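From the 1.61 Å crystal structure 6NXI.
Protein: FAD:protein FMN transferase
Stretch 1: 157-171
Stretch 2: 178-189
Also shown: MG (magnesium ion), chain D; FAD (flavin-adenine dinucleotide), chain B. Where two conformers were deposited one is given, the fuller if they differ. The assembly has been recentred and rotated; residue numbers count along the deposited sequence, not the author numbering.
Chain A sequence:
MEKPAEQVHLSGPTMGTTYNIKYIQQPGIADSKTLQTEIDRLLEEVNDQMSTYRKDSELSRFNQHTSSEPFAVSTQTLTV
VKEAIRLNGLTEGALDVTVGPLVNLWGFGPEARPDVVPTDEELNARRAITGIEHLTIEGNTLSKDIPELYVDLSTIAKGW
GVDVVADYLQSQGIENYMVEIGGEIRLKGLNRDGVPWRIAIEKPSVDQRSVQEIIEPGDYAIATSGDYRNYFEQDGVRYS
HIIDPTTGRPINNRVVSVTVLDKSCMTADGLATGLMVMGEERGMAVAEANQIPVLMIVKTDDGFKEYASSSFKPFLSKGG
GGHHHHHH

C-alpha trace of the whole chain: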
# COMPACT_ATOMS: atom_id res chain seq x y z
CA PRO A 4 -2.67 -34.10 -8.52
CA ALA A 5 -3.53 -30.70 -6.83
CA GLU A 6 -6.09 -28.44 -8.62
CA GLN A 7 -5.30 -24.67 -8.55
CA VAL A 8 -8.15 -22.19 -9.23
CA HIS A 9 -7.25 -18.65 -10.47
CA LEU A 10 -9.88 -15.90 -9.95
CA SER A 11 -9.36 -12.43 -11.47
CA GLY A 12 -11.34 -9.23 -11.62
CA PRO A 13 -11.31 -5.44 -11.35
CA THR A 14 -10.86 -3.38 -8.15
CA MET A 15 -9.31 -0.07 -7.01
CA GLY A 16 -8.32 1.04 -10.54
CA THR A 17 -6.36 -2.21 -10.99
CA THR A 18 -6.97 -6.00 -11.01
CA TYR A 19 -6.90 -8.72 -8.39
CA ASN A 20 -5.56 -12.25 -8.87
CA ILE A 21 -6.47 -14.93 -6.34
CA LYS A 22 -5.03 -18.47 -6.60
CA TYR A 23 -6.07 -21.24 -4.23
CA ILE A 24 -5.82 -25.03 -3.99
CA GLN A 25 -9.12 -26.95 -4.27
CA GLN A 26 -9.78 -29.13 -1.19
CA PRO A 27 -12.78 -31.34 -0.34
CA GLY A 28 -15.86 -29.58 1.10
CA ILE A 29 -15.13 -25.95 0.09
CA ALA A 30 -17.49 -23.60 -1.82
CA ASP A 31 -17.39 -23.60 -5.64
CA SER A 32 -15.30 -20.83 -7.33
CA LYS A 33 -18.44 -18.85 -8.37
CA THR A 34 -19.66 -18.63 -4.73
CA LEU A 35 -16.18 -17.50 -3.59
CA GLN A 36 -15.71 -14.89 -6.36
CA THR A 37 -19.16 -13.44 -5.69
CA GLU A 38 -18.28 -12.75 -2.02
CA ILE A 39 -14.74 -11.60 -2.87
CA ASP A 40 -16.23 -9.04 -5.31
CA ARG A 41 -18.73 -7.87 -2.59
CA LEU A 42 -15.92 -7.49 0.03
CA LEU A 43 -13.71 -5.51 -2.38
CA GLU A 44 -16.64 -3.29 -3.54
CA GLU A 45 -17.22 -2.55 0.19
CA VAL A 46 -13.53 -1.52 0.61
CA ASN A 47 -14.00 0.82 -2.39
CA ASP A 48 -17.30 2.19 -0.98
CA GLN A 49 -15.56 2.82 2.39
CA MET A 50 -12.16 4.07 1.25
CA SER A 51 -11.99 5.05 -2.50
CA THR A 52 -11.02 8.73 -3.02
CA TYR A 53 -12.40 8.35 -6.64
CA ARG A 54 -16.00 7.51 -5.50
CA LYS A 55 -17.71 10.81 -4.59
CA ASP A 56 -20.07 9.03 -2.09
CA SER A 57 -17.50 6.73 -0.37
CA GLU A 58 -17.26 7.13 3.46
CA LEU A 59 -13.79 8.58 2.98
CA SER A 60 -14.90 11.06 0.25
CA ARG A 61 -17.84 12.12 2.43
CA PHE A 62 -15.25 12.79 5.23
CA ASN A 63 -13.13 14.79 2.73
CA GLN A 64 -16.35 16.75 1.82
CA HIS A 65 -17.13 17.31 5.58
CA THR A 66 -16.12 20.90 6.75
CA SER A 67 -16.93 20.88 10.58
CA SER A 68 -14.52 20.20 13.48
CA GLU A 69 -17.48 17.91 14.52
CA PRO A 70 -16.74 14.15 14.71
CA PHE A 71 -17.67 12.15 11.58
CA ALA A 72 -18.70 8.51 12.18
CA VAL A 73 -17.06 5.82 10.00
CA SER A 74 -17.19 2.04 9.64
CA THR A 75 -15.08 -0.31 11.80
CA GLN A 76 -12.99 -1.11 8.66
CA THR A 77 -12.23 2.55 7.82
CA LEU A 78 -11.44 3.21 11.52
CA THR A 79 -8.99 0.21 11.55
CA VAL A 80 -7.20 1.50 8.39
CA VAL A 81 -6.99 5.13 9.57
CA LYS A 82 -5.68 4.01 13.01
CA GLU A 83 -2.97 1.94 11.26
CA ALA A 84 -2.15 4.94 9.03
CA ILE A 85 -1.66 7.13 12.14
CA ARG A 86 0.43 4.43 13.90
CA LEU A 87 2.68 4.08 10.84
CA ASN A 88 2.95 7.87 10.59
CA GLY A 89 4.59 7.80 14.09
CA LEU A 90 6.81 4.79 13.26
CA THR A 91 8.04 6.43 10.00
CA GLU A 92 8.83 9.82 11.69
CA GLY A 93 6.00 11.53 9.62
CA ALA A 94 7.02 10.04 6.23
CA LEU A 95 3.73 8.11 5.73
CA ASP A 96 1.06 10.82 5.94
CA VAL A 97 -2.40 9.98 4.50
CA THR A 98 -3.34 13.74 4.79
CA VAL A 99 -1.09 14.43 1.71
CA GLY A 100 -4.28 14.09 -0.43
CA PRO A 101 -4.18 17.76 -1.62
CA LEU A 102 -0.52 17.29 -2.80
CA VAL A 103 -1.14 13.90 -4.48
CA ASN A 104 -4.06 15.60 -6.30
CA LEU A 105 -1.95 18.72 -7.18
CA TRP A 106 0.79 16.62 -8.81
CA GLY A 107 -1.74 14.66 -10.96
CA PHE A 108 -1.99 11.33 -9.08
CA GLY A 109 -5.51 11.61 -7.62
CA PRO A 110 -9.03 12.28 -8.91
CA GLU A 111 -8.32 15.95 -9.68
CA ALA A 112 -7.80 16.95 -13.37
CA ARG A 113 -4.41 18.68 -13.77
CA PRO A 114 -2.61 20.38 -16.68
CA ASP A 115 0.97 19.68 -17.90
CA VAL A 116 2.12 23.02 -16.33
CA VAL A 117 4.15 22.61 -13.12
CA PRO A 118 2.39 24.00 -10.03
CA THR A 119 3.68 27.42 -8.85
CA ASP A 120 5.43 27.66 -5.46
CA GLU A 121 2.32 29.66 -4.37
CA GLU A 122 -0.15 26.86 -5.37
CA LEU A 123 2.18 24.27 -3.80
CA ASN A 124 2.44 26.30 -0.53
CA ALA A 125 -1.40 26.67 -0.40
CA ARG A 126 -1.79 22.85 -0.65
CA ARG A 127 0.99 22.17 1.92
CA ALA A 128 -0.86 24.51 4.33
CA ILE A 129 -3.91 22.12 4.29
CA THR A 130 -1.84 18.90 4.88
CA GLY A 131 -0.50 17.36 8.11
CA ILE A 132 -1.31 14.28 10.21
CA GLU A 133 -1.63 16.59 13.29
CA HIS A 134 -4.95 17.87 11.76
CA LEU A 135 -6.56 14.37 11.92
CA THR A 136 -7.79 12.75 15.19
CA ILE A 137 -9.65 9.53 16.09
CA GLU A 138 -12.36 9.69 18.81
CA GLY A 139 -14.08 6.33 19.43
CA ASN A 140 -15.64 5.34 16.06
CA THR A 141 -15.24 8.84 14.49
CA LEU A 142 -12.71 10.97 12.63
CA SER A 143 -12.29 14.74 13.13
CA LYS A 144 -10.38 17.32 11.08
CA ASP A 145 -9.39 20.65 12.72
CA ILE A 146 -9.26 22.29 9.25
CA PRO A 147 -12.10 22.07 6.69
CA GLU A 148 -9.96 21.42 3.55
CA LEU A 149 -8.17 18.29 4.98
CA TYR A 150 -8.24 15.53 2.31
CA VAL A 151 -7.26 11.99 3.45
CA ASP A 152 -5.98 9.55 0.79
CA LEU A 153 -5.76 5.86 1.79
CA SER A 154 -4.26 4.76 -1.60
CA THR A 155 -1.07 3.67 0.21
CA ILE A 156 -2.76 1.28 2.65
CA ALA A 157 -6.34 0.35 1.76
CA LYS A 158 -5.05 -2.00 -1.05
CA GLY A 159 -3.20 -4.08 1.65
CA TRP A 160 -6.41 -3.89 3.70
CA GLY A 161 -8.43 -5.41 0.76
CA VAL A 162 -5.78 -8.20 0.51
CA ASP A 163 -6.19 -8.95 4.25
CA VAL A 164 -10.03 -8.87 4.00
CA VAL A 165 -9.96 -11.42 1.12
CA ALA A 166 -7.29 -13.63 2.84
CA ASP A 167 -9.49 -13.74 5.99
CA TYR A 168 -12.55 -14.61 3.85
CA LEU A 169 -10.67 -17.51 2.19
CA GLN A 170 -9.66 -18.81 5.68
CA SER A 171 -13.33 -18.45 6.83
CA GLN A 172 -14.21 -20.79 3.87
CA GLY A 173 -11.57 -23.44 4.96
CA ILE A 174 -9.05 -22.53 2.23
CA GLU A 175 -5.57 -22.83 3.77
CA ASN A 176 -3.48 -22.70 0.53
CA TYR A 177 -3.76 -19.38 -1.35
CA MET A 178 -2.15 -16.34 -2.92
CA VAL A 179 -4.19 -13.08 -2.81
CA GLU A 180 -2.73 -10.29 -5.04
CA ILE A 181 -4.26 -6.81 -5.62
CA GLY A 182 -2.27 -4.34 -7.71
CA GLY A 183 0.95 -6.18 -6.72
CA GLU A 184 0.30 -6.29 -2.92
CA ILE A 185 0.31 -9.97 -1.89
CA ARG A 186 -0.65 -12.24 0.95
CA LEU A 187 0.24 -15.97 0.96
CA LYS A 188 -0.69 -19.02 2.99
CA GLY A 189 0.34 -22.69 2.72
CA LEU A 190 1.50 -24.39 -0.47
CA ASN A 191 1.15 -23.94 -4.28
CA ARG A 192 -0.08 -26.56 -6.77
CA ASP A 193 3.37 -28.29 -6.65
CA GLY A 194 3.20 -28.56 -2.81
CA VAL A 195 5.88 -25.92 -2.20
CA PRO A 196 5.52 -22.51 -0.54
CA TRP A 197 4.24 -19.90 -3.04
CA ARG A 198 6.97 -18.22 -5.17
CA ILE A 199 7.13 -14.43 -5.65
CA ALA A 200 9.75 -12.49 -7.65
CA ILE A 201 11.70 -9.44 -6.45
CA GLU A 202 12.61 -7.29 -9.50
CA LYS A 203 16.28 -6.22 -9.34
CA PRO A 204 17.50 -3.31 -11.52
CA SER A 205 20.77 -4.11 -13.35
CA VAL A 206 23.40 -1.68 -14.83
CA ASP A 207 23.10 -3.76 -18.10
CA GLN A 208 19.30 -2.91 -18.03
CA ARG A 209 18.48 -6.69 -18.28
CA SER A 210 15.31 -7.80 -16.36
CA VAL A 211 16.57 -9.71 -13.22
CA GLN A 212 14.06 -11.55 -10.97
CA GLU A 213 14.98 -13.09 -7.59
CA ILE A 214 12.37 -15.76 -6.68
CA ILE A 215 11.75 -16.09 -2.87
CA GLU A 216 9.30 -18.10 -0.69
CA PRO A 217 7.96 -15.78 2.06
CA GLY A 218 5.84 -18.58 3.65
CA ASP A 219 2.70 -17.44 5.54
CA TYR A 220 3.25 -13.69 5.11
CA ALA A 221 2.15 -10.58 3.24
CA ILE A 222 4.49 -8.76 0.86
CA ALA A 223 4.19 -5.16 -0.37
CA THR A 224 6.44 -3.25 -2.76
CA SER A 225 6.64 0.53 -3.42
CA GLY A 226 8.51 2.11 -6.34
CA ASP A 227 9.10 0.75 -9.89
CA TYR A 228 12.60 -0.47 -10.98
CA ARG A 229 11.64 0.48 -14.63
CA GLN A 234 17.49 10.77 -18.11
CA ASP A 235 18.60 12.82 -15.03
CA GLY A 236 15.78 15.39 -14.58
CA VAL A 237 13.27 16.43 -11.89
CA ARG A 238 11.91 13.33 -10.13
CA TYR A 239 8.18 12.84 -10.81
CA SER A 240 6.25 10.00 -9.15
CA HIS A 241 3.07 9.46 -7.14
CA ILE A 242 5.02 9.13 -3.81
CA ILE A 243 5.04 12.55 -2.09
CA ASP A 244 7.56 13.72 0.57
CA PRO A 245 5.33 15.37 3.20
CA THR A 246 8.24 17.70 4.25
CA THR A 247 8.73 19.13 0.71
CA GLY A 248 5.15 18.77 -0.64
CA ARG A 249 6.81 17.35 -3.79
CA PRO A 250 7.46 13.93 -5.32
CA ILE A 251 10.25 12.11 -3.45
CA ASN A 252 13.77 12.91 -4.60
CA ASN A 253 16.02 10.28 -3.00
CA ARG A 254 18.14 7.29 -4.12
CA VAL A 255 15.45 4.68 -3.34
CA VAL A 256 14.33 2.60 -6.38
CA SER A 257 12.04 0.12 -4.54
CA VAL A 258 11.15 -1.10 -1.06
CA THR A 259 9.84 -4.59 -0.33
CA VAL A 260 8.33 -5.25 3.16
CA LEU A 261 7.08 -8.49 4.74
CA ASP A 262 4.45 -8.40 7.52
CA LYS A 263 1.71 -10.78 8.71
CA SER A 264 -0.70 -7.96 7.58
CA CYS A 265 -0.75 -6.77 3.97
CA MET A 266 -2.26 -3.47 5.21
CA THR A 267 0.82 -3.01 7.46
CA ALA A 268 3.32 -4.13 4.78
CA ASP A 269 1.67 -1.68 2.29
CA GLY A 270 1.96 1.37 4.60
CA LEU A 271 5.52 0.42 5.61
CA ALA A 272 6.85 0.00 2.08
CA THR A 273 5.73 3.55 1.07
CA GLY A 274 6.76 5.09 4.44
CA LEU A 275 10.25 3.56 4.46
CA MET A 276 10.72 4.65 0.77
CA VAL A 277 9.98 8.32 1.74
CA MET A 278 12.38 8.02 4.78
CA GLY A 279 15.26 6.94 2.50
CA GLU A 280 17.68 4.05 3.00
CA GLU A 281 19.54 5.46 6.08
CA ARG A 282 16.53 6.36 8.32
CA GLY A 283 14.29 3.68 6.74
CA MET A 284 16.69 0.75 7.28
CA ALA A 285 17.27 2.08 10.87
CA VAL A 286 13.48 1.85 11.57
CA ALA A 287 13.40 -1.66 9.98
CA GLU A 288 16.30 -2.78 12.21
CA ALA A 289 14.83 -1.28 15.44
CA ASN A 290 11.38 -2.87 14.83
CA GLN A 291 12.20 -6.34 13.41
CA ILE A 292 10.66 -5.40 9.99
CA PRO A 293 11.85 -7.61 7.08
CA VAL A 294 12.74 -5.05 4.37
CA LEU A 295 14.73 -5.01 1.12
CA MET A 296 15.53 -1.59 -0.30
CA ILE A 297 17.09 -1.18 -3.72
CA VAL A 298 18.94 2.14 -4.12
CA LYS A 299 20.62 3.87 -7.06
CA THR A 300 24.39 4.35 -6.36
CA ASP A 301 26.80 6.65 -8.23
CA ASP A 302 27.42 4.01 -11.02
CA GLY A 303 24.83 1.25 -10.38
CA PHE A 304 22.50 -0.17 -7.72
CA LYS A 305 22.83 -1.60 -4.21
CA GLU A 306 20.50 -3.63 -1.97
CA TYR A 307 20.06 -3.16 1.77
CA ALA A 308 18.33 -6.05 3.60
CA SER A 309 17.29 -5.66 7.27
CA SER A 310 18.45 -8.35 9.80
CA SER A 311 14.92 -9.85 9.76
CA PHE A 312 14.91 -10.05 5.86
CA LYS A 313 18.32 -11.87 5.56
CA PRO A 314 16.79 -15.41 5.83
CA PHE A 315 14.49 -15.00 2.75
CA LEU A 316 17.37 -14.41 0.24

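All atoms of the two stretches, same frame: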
# COMPACT_ATOMS: atom_id res chain seq x y z
N ALA A 157 -5.07 1.09 1.87
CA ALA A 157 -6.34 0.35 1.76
C ALA A 157 -6.24 -0.79 0.73
O ALA A 157 -7.09 -1.73 0.83
CB ALA A 157 -7.46 1.29 1.46
N LYS A 158 -5.26 -0.82 -0.17
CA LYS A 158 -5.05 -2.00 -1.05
C LYS A 158 -4.65 -3.22 -0.19
O LYS A 158 -5.22 -4.29 -0.36
CB LYS A 158 -4.02 -1.69 -2.12
CG LYS A 158 -4.18 -2.38 -3.45
CD LYS A 158 -3.47 -1.58 -4.56
CE LYS A 158 -1.98 -1.66 -4.40
NZ LYS A 158 -1.26 -1.36 -5.66
N GLY A 159 -3.65 -3.06 0.68
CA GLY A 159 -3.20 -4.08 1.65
C GLY A 159 -4.37 -4.51 2.48
O GLY A 159 -4.51 -5.69 2.75
N TRP A 160 -5.20 -3.55 2.92
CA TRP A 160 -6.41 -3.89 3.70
C TRP A 160 -7.30 -4.84 2.88
O TRP A 160 -7.75 -5.87 3.47
CB TRP A 160 -7.18 -2.62 4.09
CG TRP A 160 -8.48 -2.95 4.77
CD1 TRP A 160 -9.72 -2.81 4.23
CD2 TRP A 160 -8.68 -3.45 6.11
NE1 TRP A 160 -10.67 -3.21 5.12
CE2 TRP A 160 -10.07 -3.62 6.28
CE3 TRP A 160 -7.84 -3.78 7.18
CZ2 TRP A 160 -10.61 -4.11 7.46
CZ3 TRP A 160 -8.36 -4.27 8.35
CH2 TRP A 160 -9.75 -4.45 8.48
N GLY A 161 -7.57 -4.53 1.60
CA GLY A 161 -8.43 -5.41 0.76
C GLY A 161 -7.82 -6.82 0.68
O GLY A 161 -8.54 -7.81 0.79
N VAL A 162 -6.49 -6.90 0.57
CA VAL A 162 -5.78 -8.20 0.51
C VAL A 162 -6.04 -8.98 1.80
O VAL A 162 -6.46 -10.15 1.73
CB VAL A 162 -4.29 -8.04 0.25
CG1 VAL A 162 -3.55 -9.36 0.50
CG2 VAL A 162 -4.04 -7.49 -1.15
N ASP A 163 -5.95 -8.29 2.95
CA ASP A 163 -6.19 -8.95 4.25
C ASP A 163 -7.64 -9.38 4.34
O ASP A 163 -7.92 -10.48 4.91
CB ASP A 163 -5.82 -8.01 5.39
CG ASP A 163 -4.34 -7.78 5.59
OD1 ASP A 163 -3.51 -8.64 5.19
OD2 ASP A 163 -4.01 -6.76 6.19
N VAL A 164 -8.58 -8.53 3.94
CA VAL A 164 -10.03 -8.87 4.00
C VAL A 164 -10.30 -10.14 3.17
O VAL A 164 -10.97 -11.07 3.68
CB VAL A 164 -10.88 -7.68 3.53
CG1 VAL A 164 -12.30 -8.10 3.23
CG2 VAL A 164 -10.81 -6.56 4.56
N VAL A 165 -9.75 -10.22 1.98
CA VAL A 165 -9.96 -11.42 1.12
C VAL A 165 -9.27 -12.65 1.72
O VAL A 165 -9.88 -13.77 1.71
CB VAL A 165 -9.54 -11.13 -0.31
CG1 VAL A 165 -9.45 -12.39 -1.15
CG2 VAL A 165 -10.41 -10.04 -0.93
N ALA A 166 -8.06 -12.51 2.23
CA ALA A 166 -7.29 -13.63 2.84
C ALA A 166 -8.10 -14.16 4.02
O ALA A 166 -8.29 -15.40 4.14
CB ALA A 166 -5.89 -13.21 3.22
N ASP A 167 -8.68 -13.27 4.84
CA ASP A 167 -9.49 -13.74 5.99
C ASP A 167 -10.75 -14.43 5.51
O ASP A 167 -11.15 -15.42 6.16
CB ASP A 167 -9.88 -12.60 6.92
CG ASP A 167 -8.72 -12.00 7.68
OD1 ASP A 167 -7.61 -12.56 7.64
OD2 ASP A 167 -8.95 -10.99 8.34
N TYR A 168 -11.37 -13.95 4.45
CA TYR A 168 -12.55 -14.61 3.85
C TYR A 168 -12.17 -16.02 3.39
O TYR A 168 -12.93 -17.01 3.63
CB TYR A 168 -13.17 -13.78 2.72
CG TYR A 168 -14.23 -14.56 1.97
CD1 TYR A 168 -15.40 -14.92 2.58
CD2 TYR A 168 -14.03 -15.03 0.68
CE1 TYR A 168 -16.38 -15.63 1.92
CE2 TYR A 168 -14.99 -15.78 0.01
CZ TYR A 168 -16.17 -16.11 0.65
OH TYR A 168 -17.09 -16.85 -0.04
N LEU A 169 -11.04 -16.17 2.69
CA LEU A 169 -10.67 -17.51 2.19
C LEU A 169 -10.49 -18.45 3.38
O LEU A 169 -10.97 -19.59 3.31
CB LEU A 169 -9.44 -17.43 1.31
CG LEU A 169 -9.61 -16.69 -0.01
CD1 LEU A 169 -8.27 -16.67 -0.74
CD2 LEU A 169 -10.67 -17.35 -0.89
N GLN A 170 -9.83 -17.99 4.44
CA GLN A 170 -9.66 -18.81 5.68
C GLN A 170 -11.03 -19.18 6.24
O GLN A 170 -11.21 -20.35 6.67
CB GLN A 170 -8.79 -18.01 6.64
CG GLN A 170 -7.37 -17.97 6.16
CD GLN A 170 -6.40 -17.24 7.06
OE1 GLN A 170 -5.26 -17.03 6.66
NE2 GLN A 170 -6.85 -16.89 8.28
N SER A 171 -11.97 -18.23 6.29
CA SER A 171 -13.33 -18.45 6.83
C SER A 171 -14.01 -19.56 6.03
O SER A 171 -14.86 -20.28 6.58
CB SER A 171 -14.15 -17.18 6.84
OG SER A 171 -14.77 -16.95 5.58
N MET A 178 -2.88 -17.61 -2.61
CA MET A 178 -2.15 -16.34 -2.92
C MET A 178 -3.21 -15.31 -3.26
O MET A 178 -4.01 -15.58 -4.18
CB MET A 178 -1.20 -16.45 -4.09
CG MET A 178 -0.72 -15.07 -4.55
SD MET A 178 0.18 -15.17 -6.10
CE MET A 178 1.58 -16.11 -5.52
N VAL A 179 -3.30 -14.22 -2.49
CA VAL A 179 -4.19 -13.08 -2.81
C VAL A 179 -3.30 -11.94 -3.30
O VAL A 179 -2.40 -11.58 -2.53
CB VAL A 179 -4.97 -12.66 -1.56
CG1 VAL A 179 -5.77 -11.42 -1.83
CG2 VAL A 179 -5.84 -13.82 -1.06
N GLU A 180 -3.54 -11.40 -4.49
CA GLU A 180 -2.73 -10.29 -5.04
C GLU A 180 -3.67 -9.21 -5.57
O GLU A 180 -4.59 -9.52 -6.34
CB GLU A 180 -1.79 -10.85 -6.11
CG GLU A 180 -0.94 -9.77 -6.79
CD GLU A 180 -1.50 -9.28 -8.10
OE1 GLU A 180 -1.71 -10.13 -9.01
OE2 GLU A 180 -1.83 -8.10 -8.19
N ILE A 181 -3.53 -7.98 -5.08
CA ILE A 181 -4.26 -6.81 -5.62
C ILE A 181 -3.27 -5.72 -5.97
O ILE A 181 -2.55 -5.26 -5.11
CB ILE A 181 -5.27 -6.30 -4.60
CG1 ILE A 181 -6.23 -7.39 -4.12
CG2 ILE A 181 -6.03 -5.13 -5.18
CD1 ILE A 181 -7.19 -6.89 -3.02
N GLY A 182 -3.20 -5.36 -7.25
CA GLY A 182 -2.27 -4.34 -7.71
C GLY A 182 -0.85 -4.59 -7.23
O GLY A 182 -0.16 -3.63 -6.81
N GLY A 183 -0.42 -5.85 -7.10
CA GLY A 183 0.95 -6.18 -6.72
C GLY A 183 1.17 -6.39 -5.23
O GLY A 183 2.25 -6.92 -4.87
N GLU A 184 0.21 -6.02 -4.37
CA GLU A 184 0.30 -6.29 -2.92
C GLU A 184 -0.21 -7.72 -2.72
O GLU A 184 -1.22 -8.09 -3.39
CB GLU A 184 -0.61 -5.35 -2.13
CG GLU A 184 0.14 -4.13 -1.58
CD GLU A 184 1.04 -3.36 -2.52
OE1 GLU A 184 0.64 -2.28 -2.97
OE2 GLU A 184 2.18 -3.89 -2.86
N ILE A 185 0.53 -8.51 -1.96
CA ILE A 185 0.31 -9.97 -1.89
C ILE A 185 0.15 -10.45 -0.45
O ILE A 185 0.84 -10.01 0.47
CB ILE A 185 1.47 -10.69 -2.60
CG1 ILE A 185 1.55 -10.27 -4.06
CG2 ILE A 185 1.33 -12.18 -2.40
CD1 ILE A 185 2.83 -10.77 -4.73
N ARG A 186 -0.68 -11.46 -0.29
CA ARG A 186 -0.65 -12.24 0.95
C ARG A 186 -0.75 -13.73 0.61
O ARG A 186 -1.58 -14.08 -0.24
CB ARG A 186 -1.77 -11.83 1.89
CG ARG A 186 -1.69 -12.57 3.21
CD ARG A 186 -2.42 -11.78 4.29
NE ARG A 186 -2.79 -12.69 5.34
CZ ARG A 186 -3.64 -12.41 6.31
NH1 ARG A 186 -4.25 -11.23 6.34
NH2 ARG A 186 -3.89 -13.34 7.23
N LEU A 187 0.08 -14.53 1.27
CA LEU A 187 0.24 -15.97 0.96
C LEU A 187 -0.06 -16.83 2.17
O LEU A 187 0.24 -16.42 3.31
CB LEU A 187 1.70 -16.23 0.61
CG LEU A 187 2.34 -15.37 -0.46
CD1 LEU A 187 3.82 -15.70 -0.59
CD2 LEU A 187 1.58 -15.57 -1.78
N LYS A 188 -0.59 -18.00 1.93
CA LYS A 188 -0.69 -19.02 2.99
C LYS A 188 -0.51 -20.41 2.39
O LYS A 188 -1.06 -20.67 1.32
CB LYS A 188 -2.02 -18.95 3.74
CG LYS A 188 -1.94 -19.69 5.07
CD LYS A 188 -3.27 -19.68 5.75
CE LYS A 188 -3.17 -20.06 7.20
NZ LYS A 188 -3.47 -21.50 7.33
N GLY A 189 0.26 -21.27 3.06
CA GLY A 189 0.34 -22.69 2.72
C GLY A 189 1.15 -22.92 1.48
O GLY A 189 2.20 -22.25 1.33
MG MG D . 0.72 -0.11 -2.22
PA FAD B . 1.93 3.00 -2.77
O1A FAD B . 3.38 3.16 -3.08
O2A FAD B . 1.49 1.88 -1.92
O5B FAD B . 1.36 4.35 -2.14
C5B FAD B . 1.40 5.50 -3.03
C4B FAD B . 0.08 6.24 -3.03
O4B FAD B . -0.26 6.75 -1.72
C3B FAD B . 0.11 7.45 -3.96
O3B FAD B . -0.37 7.08 -5.25
C2B FAD B . -0.79 8.46 -3.23
O2B FAD B . -2.15 8.22 -3.51
C1B FAD B . -0.49 8.15 -1.77
N9A FAD B . 0.66 8.81 -1.19
C8A FAD B . 1.72 9.46 -1.84
N7A FAD B . 2.66 9.82 -1.00
C5A FAD B . 2.20 9.46 0.26
C6A FAD B . 2.75 9.63 1.54
N6A FAD B . 3.97 10.16 1.78
N1A FAD B . 2.05 9.11 2.57
C2A FAD B . 0.84 8.56 2.32
N3A FAD B . 0.23 8.35 1.15
C4A FAD B . 0.97 8.84 0.15
N1 FAD B . -7.17 4.50 -8.96
C2 FAD B . -7.98 4.89 -10.00
O2 FAD B . -7.48 5.32 -11.06
N3 FAD B . -9.34 4.78 -9.93
C4 FAD B . -9.98 4.31 -8.82
O4 FAD B . -11.20 4.26 -8.77
C4X FAD B . -9.17 3.92 -7.70
N5 FAD B . -9.75 3.47 -6.61
C5X FAD B . -8.96 3.11 -5.55
C6 FAD B . -9.57 2.65 -4.36
C7 FAD B . -8.84 2.27 -3.25
C7M FAD B . -9.56 1.78 -2.01
C8 FAD B . -7.43 2.31 -3.32
C8M FAD B . -6.58 1.92 -2.14
C9 FAD B . -6.81 2.77 -4.49
C9A FAD B . -7.55 3.16 -5.62
N10 FAD B . -6.96 3.65 -6.80
C10 FAD B . -7.74 4.04 -7.87
C1' FAD B . -5.49 3.66 -6.94
C2' FAD B . -4.81 4.77 -6.23
O2' FAD B . -5.19 6.03 -6.77
C3' FAD B . -3.29 4.61 -6.38
O3' FAD B . -2.87 4.70 -7.73
C4' FAD B . -2.75 3.27 -5.91
O4' FAD B . -3.42 2.89 -4.72
C5' FAD B . -1.24 3.30 -5.75
O5' FAD B . -0.84 2.06 -5.10
P FAD B . 0.69 1.68 -5.06
O1P FAD B . 1.34 1.88 -6.36
O2P FAD B . 0.66 0.35 -4.33
O3P FAD B . 1.18 2.88 -4.14
O HOH W 1 -2.71 -16.23 7.19
O HOH W 2 -1.53 0.47 -1.78
O HOH W 3 3.18 -0.61 -1.60

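Helix 157-171 packs on a hairpin whose strands, 178-181 and 184-188, are joined by a type I' turn; both strand axes approach the helix axis to 8.2 Å, and the contact buries 742 Å².

Apolar packing forms the centre. V162, its CA-to-CB bond directed toward the hairpin, places CG1 3.8 Å from V179 CG1 and CG2 3.7 Å from I181 CG1. V165 CG1 lies 3.9 Å from V179 CG1, and L169 CD1 3.8 Å from V179 CG2, so V179 meets successive helical turns. At G161 the absence of a side chain matters: an ideal CB would sit 3.4 Å from I181 CD1, a tight fit.

Charge pairing centres on R186, whose extended side chain (chi1 to chi3 all t) reaches across to D163, with D167 and Q170 also near its end. R186 NH1 donates to D163 OD1 at 2.9 Å (146° at hydrogen), a salt bridge near the guanidinium plane; R186 NH2 to D167 OD1 is long, 3.8 Å. A166 CB covers one guanidinium face, 3.8 Å from R186 NE, and water 1 links R186 NH2 to Q170 OE1.

Near the turn, K158 NZ donates to G182 O (2.8 Å) and FAD O2P (2.9 Å). A CB on G182 would clash with K158 NZ at 2.7 Å, and the positive phi of G182 independently favours glycine. E184 OE1 binds magnesium MG at 2.3 Å, and the ion also binds FAD O2A and O2P; the hairpin thus meets the cofactor through the metal, the helix through K158 NZ.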